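Local coordinates for gamma-glutamyltransferase 1 Threonine peptidase. MEROPS family T03 (Pseudomonas nitroreducens, PDB 7D9W) that catalyses transfer of the gamma-glutamyl group from glutathione and other gamma-glutamyl compounds to amino acids or peptides, or its release as glutamate by water, at the interface of chains B and A. Residues are numbered along the deposited sequence; one frame, centred on the assembly and turned at random. Chains: chain A, Gamma-glutamyltransferase 1 Threonine peptidase. MEROPS family T03; chain B, Gamma-glutamyltransferase 1 Threonine peptidase. MEROPS family T03.

Contact 1: the interface of chains B and A. Residues chain B 30-32; chain A 170, 177, 179, 190-191.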
ATOM      1  N   GLY B  30      -1.245 -22.173  10.651  1.00 42.19           N
ATOM      2  CA  GLY B  30      -1.289 -20.974   9.846  1.00 41.57           C
ATOM      3  C   GLY B  30      -1.512 -19.742  10.711  1.00 38.26           C
ATOM      4  O   GLY B  30      -1.671 -19.815  11.926  1.00 38.61           O
ATOM      5  N   ALA B  31      -1.519 -18.588  10.052  1.00 36.95           N
ATOM      6  CA  ALA B  31      -1.775 -17.341  10.756  1.00 34.07           C
ATOM      7  C   ALA B  31      -2.236 -16.288   9.764  1.00 31.25           C
ATOM      8  O   ALA B  31      -1.894 -16.335   8.579  1.00 29.97           O
ATOM      9  CB  ALA B  31      -0.530 -16.850  11.507  1.00 35.33           C
ATOM     10  N   VAL B  32      -3.015 -15.338  10.270  1.00 30.20           N
ATOM     11  CA  VAL B  32      -3.465 -14.191   9.498  1.00 29.62           C
ATOM     12  C   VAL B  32      -3.398 -12.956  10.384  1.00 30.10           C
ATOM     13  O   VAL B  32      -3.744 -13.006  11.567  1.00 30.60           O
ATOM     14  CB  VAL B  32      -4.900 -14.384   8.958  1.00 31.33           C
ATOM     15  CG1 VAL B  32      -5.870 -14.637  10.106  1.00 31.86           C
ATOM     16  CG2 VAL B  32      -5.326 -13.163   8.145  1.00 31.53           C
TER
ATOM     17  N   ILE A 170       3.096 -10.859  10.802  1.00 25.90           N
ATOM     18  CA  ILE A 170       3.226 -12.205  11.345  1.00 25.79           C
ATOM     19  C   ILE A 170       4.712 -12.487  11.519  1.00 27.50           C
ATOM     20  O   ILE A 170       5.505 -12.223  10.609  1.00 29.10           O
ATOM     21  CB  ILE A 170       2.599 -13.275  10.427  1.00 28.83           C
ATOM     22  CG1 ILE A 170       1.107 -13.018  10.217  1.00 28.95           C
ATOM     23  CG2 ILE A 170       2.828 -14.690  11.000  1.00 31.44           C
ATOM     24  CD1 ILE A 170       0.495 -13.843   9.090  1.00 28.88           C
ATOM     25  N   LEU A 177       4.174 -19.382  15.557  1.00 36.59           N
ATOM     26  CA  LEU A 177       3.751 -18.156  14.905  1.00 37.96           C
ATOM     27  C   LEU A 177       3.131 -17.215  15.926  1.00 39.38           C
ATOM     28  O   LEU A 177       2.511 -17.649  16.900  1.00 37.74           O
ATOM     29  CB  LEU A 177       2.730 -18.440  13.806  1.00 41.15           C
ATOM     30  CG  LEU A 177       3.176 -19.400  12.706  1.00 43.11           C
ATOM     31  CD1 LEU A 177       2.814 -20.836  13.061  1.00 44.58           C
ATOM     32  CD2 LEU A 177       2.551 -18.988  11.388  1.00 42.11           C
ATOM     33  N   THR A 179       1.135 -13.078  15.813  1.00 35.28           N
ATOM     34  CA  THR A 179       0.625 -12.011  14.969  1.00 32.15           C
ATOM     35  C   THR A 179       0.602 -10.698  15.735  1.00 28.01           C
ATOM     36  O   THR A 179       0.547 -10.667  16.966  1.00 29.04           O
ATOM     37  CB  THR A 179      -0.788 -12.333  14.468  1.00 31.98           C
ATOM     38  OG1 THR A 179      -1.693 -12.319  15.581  1.00 34.90           O
ATOM     39  CG2 THR A 179      -0.809 -13.698  13.808  1.00 32.51           C
ATOM     40  N   MET A 190      -4.889 -13.935  13.968  1.00 39.65           N
ATOM     41  CA  MET A 190      -5.240 -15.243  14.494  1.00 43.28           C
ATOM     42  C   MET A 190      -4.189 -16.248  14.049  1.00 43.34           C
ATOM     43  O   MET A 190      -3.751 -16.222  12.897  1.00 38.00           O
ATOM     44  CB  MET A 190      -6.614 -15.723  14.005  1.00 45.85           C
ATOM     45  CG  MET A 190      -7.772 -14.757  14.191  1.00 50.88           C
ATOM     46  SD  MET A 190      -9.238 -15.332  13.292  1.00 60.80           S
ATOM     47  CE  MET A 190     -10.539 -14.350  14.039  1.00 53.67           C
ATOM     48  N   VAL A 191      -3.798 -17.128  14.958  1.00 49.54           N
ATOM     49  CA  VAL A 191      -3.043 -18.322  14.605  1.00 45.30           C
ATOM     50  C   VAL A 191      -4.042 -19.455  14.424  1.00 49.15           C
ATOM     51  O   VAL A 191      -4.948 -19.637  15.248  1.00 52.34           O
ATOM     52  CB  VAL A 191      -1.998 -18.658  15.678  1.00 51.00           C
ATOM     53  CG1 VAL A 191      -1.213 -19.905  15.288  1.00 45.80           C
ATOM     54  CG2 VAL A 191      -1.062 -17.475  15.878  1.00 44.52           C
TER
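Backbone pairing joins B:Val32 to A:Met190, the hydrogen-bonded pair of a short antiparallel bridge between strand 30-34 of chain B and strand 188-192 of chain A. The amide N of B:Val32 gives a bond of 2.9 Å to A:Met190 O, and A:Met190 N returns one of 2.8 Å to B:Val32 O. The pairing continues to B:Ala31 opposite A:Val191, where B:Gly30 O comes 3.4 Å from A:Val191 CA.

Apolar contacts fill in beneath the bridge. The methyl of B:Ala31 points into a small pocket of chain A, with A:Leu177 CD2 3.8 Å from B:Ala31 CB and the gamma-methyl of A:Thr179, CG2, at 3.9 Å. A:Ile170 completes the pocket by its two branches: CG2 approaches the same methyl, while CD1, at the end of the longer branch, comes 3.5 Å from B:Ala31 O and also touches B:Val32 CA. That branch leaves beside the backbone N (chi1 -60°) and then runs extended, which carries CD1 up to the chain B backbone. On the opposite side of the strand, B:Val32 CG1 lies 4.1 Å from A:Met190 CB.

Strand 30-34, near the start of the modelled chain B, thus extends chain A's strand 188-192 in antiparallel fashion, and the side chains of strands 168-173 and 176-181 pack against it, so both subunits contribute to this part of the beta structure.

Contact 2: the interface of chains B and A. Residues chain B 183-184, 187-188, 201; chain A 29-31, 34.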
ATOM      1  N   ASN B 183     -21.776  10.132  -7.010  1.00 36.19           N
ATOM      2  CA  ASN B 183     -22.880   9.342  -6.484  1.00 40.38           C
ATOM      3  C   ASN B 183     -22.510   8.620  -5.190  1.00 39.88           C
ATOM      4  O   ASN B 183     -23.227   7.703  -4.773  1.00 40.93           O
ATOM      5  CB  ASN B 183     -23.365   8.342  -7.544  1.00 36.74           C
ATOM      6  CG  ASN B 183     -22.284   7.351  -7.973  1.00 38.97           C
ATOM      7  OD1 ASN B 183     -21.123   7.475  -7.598  1.00 37.60           O
ATOM      8  ND2 ASN B 183     -22.674   6.364  -8.780  1.00 37.27           N
ATOM      9  N   PHE B 184     -21.419   9.033  -4.538  1.00 39.21           N
ATOM     10  CA  PHE B 184     -20.952   8.333  -3.347  1.00 36.07           C
ATOM     11  C   PHE B 184     -22.079   8.168  -2.339  1.00 39.72           C
ATOM     12  O   PHE B 184     -22.340   7.063  -1.847  1.00 38.46           O
ATOM     13  CB  PHE B 184     -19.787   9.093  -2.721  1.00 38.04           C
ATOM     14  CG  PHE B 184     -19.238   8.448  -1.480  1.00 37.49           C
ATOM     15  CD1 PHE B 184     -18.652   7.196  -1.543  1.00 31.58           C
ATOM     16  CD2 PHE B 184     -19.306   9.093  -0.255  1.00 39.79           C
ATOM     17  CE1 PHE B 184     -18.138   6.596  -0.410  1.00 34.98           C
ATOM     18  CE2 PHE B 184     -18.795   8.497   0.882  1.00 36.39           C
ATOM     19  CZ  PHE B 184     -18.209   7.245   0.805  1.00 32.80           C
ATOM     20  N   TYR B 187     -24.793   5.350  -2.328  1.00 38.52           N
ATOM     21  CA  TYR B 187     -24.433   3.989  -1.948  1.00 40.15           C
ATOM     22  C   TYR B 187     -23.869   3.866  -0.544  1.00 39.67           C
ATOM     23  O   TYR B 187     -24.116   2.862   0.127  1.00 41.88           O
ATOM     24  CB  TYR B 187     -23.407   3.425  -2.934  1.00 41.20           C
ATOM     25  CG  TYR B 187     -24.001   3.069  -4.267  1.00 38.20           C
ATOM     26  CD1 TYR B 187     -24.115   4.016  -5.275  1.00 40.74           C
ATOM     27  CD2 TYR B 187     -24.471   1.789  -4.512  1.00 42.56           C
ATOM     28  CE1 TYR B 187     -24.668   3.689  -6.500  1.00 43.63           C
ATOM     29  CE2 TYR B 187     -25.025   1.453  -5.727  1.00 45.54           C
ATOM     30  CZ  TYR B 187     -25.124   2.405  -6.717  1.00 42.72           C
ATOM     31  OH  TYR B 187     -25.679   2.065  -7.926  1.00 47.47           O
ATOM     32  N   PHE B 188     -23.102   4.848  -0.077  1.00 40.81           N
ATOM     33  CA  PHE B 188     -22.435   4.752   1.216  1.00 38.13           C
ATOM     34  C   PHE B 188     -22.911   5.822   2.188  1.00 40.88           C
ATOM     35  O   PHE B 188     -22.293   6.009   3.241  1.00 46.88           O
ATOM     36  CB  PHE B 188     -20.916   4.820   1.008  1.00 36.65           C
ATOM     37  CG  PHE B 188     -20.384   3.670   0.195  1.00 35.08           C
ATOM     38  CD1 PHE B 188     -20.337   3.753  -1.189  1.00 35.30           C
ATOM     39  CD2 PHE B 188     -19.963   2.500   0.806  1.00 37.35           C
ATOM     40  CE1 PHE B 188     -19.871   2.687  -1.952  1.00 35.33           C
ATOM     41  CE2 PHE B 188     -19.494   1.432   0.050  1.00 34.03           C
ATOM     42  CZ  PHE B 188     -19.448   1.527  -1.333  1.00 34.31           C
ATOM     43  N   GLU B 201     -26.066  -4.752  -4.785  1.00 39.84           N
ATOM     44  CA  GLU B 201     -25.492  -4.705  -6.128  1.00 38.48           C
ATOM     45  C   GLU B 201     -24.087  -5.294  -6.148  1.00 36.67           C
ATOM     46  O   GLU B 201     -23.708  -5.994  -7.094  1.00 34.37           O
ATOM     47  CB  GLU B 201     -25.480  -3.267  -6.643  1.00 37.95           C
ATOM     48  CG  GLU B 201     -26.867  -2.675  -6.872  1.00 43.84           C
ATOM     49  CD  GLU B 201     -26.823  -1.388  -7.674  1.00 44.51           C
ATOM     50  OE1 GLU B 201     -25.707  -0.887  -7.914  1.00 45.22           O
ATOM     51  OE2 GLU B 201     -27.893  -0.874  -8.063  1.00 50.40           O
TER
ATOM     52  N   VAL A  29     -19.222   5.459  -7.713  1.00 33.14           N
ATOM     53  CA  VAL A  29     -19.679   4.078  -7.667  1.00 31.98           C
ATOM     54  C   VAL A  29     -20.200   3.704  -9.045  1.00 32.58           C
ATOM     55  O   VAL A  29     -20.967   4.461  -9.654  1.00 34.05           O
ATOM     56  CB  VAL A  29     -20.770   3.880  -6.600  1.00 34.81           C
ATOM     57  CG1 VAL A  29     -21.161   2.407  -6.520  1.00 35.35           C
ATOM     58  CG2 VAL A  29     -20.293   4.402  -5.253  1.00 32.98           C
ATOM     59  N   VAL A  30     -19.785   2.541  -9.538  1.00 30.20           N
ATOM     60  CA  VAL A  30     -20.314   2.007 -10.790  1.00 29.67           C
ATOM     61  C   VAL A  30     -21.771   1.620 -10.547  1.00 31.11           C
ATOM     62  O   VAL A  30     -22.052   0.636  -9.857  1.00 33.40           O
ATOM     63  CB  VAL A  30     -19.491   0.810 -11.278  1.00 29.73           C
ATOM     64  CG1 VAL A  30     -20.176   0.102 -12.442  1.00 33.38           C
ATOM     65  CG2 VAL A  30     -18.099   1.270 -11.672  1.00 28.76           C
ATOM     66  N   LYS A  31     -22.700   2.403 -11.100  1.00 33.54           N
ATOM     67  CA  LYS A  31     -24.122   2.132 -10.917  1.00 35.81           C
ATOM     68  C   LYS A  31     -24.480   0.741 -11.418  1.00 37.90           C
ATOM     69  O   LYS A  31     -24.084   0.345 -12.519  1.00 34.65           O
ATOM     70  CB  LYS A  31     -24.956   3.181 -11.651  1.00 37.95           C
ATOM     71  CG  LYS A  31     -26.468   3.030 -11.468  1.00 47.92           C
ATOM     72  N   GLY A  34     -22.099  -1.508  -7.799  1.00 35.57           N
ATOM     73  CA  GLY A  34     -21.973  -1.254  -6.381  1.00 32.13           C
ATOM     74  C   GLY A  34     -20.577  -1.021  -5.846  1.00 31.88           C
ATOM     75  O   GLY A  34     -20.428  -0.824  -4.630  1.00 31.47           O
TER
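The loop of chain A holding A:Val29 to A:Gly34 lies against the short helix 184-188 of chain B, the loop residue B:Asn183 just before it, and the start of helix 200-212. B:Asn183 reads the backbone of A:Val29 with both ends of its carboxamide. OD1 accepts from A:Val29 N at 2.8 Å, the donor in the carbonyl plane on a lone pair and the bond virtually straight (179° at H); ND2 gives a bond of 2.7 Å to A:Val29 O, which lies in the amide plane. The two bonds fix the carboxamide's rotation and imitate a strand pairing.

The side chain of A:Val29 enters a corner between two rings. CG1, anti to the backbone N (chi1 -176°), sits over the face of B:Tyr187, 3.6 Å from the ring centroid, whereas CG2 meets the edge of B:Phe188, 3.7 Å from CE1. The phenol OH of B:Tyr187 passes beside the backbone of A:Lys31, 3.4 Å from CA, and donates to B:Glu201 OE1 at 3.0 Å on the syn side but 32° out of the carboxylate plane. This bond ties helix 184-188 to helix 200-212, whose B:Glu201 CB borders A:Gly34.

With an alanine at B:Tyr187 the ring and its hydroxyl are gone, and the A:Val29 methyl CG1 would probably lose its aromatic packing surface, the B:Glu201 carboxylate become freer to turn and the tie between the helices weaken. The site holds an irregular loop of chain A against the helices of chain B, and so is likely to stabilise the pairing of the two subunits.

The centres of contact 1 and contact 2 lie about 34 Å apart, and they share neither residues nor secondary-structure elements. Contact 1 is a strand-to-strand join, its centre about 20 Å from the catalytic nucleophile A:Thr1; contact 2 fastens a loop to helices. The chains are the two subunits that self-cleavage of one precursor yields in this family, with A:Thr1 as the new N-terminus. Separate points of attachment, using segments distant in sequence on both chains, fit subunits that fold as one unit and stay together after cleavage. Neither contact includes the glutamate-binding residues, so both probably serve the architecture around the active site.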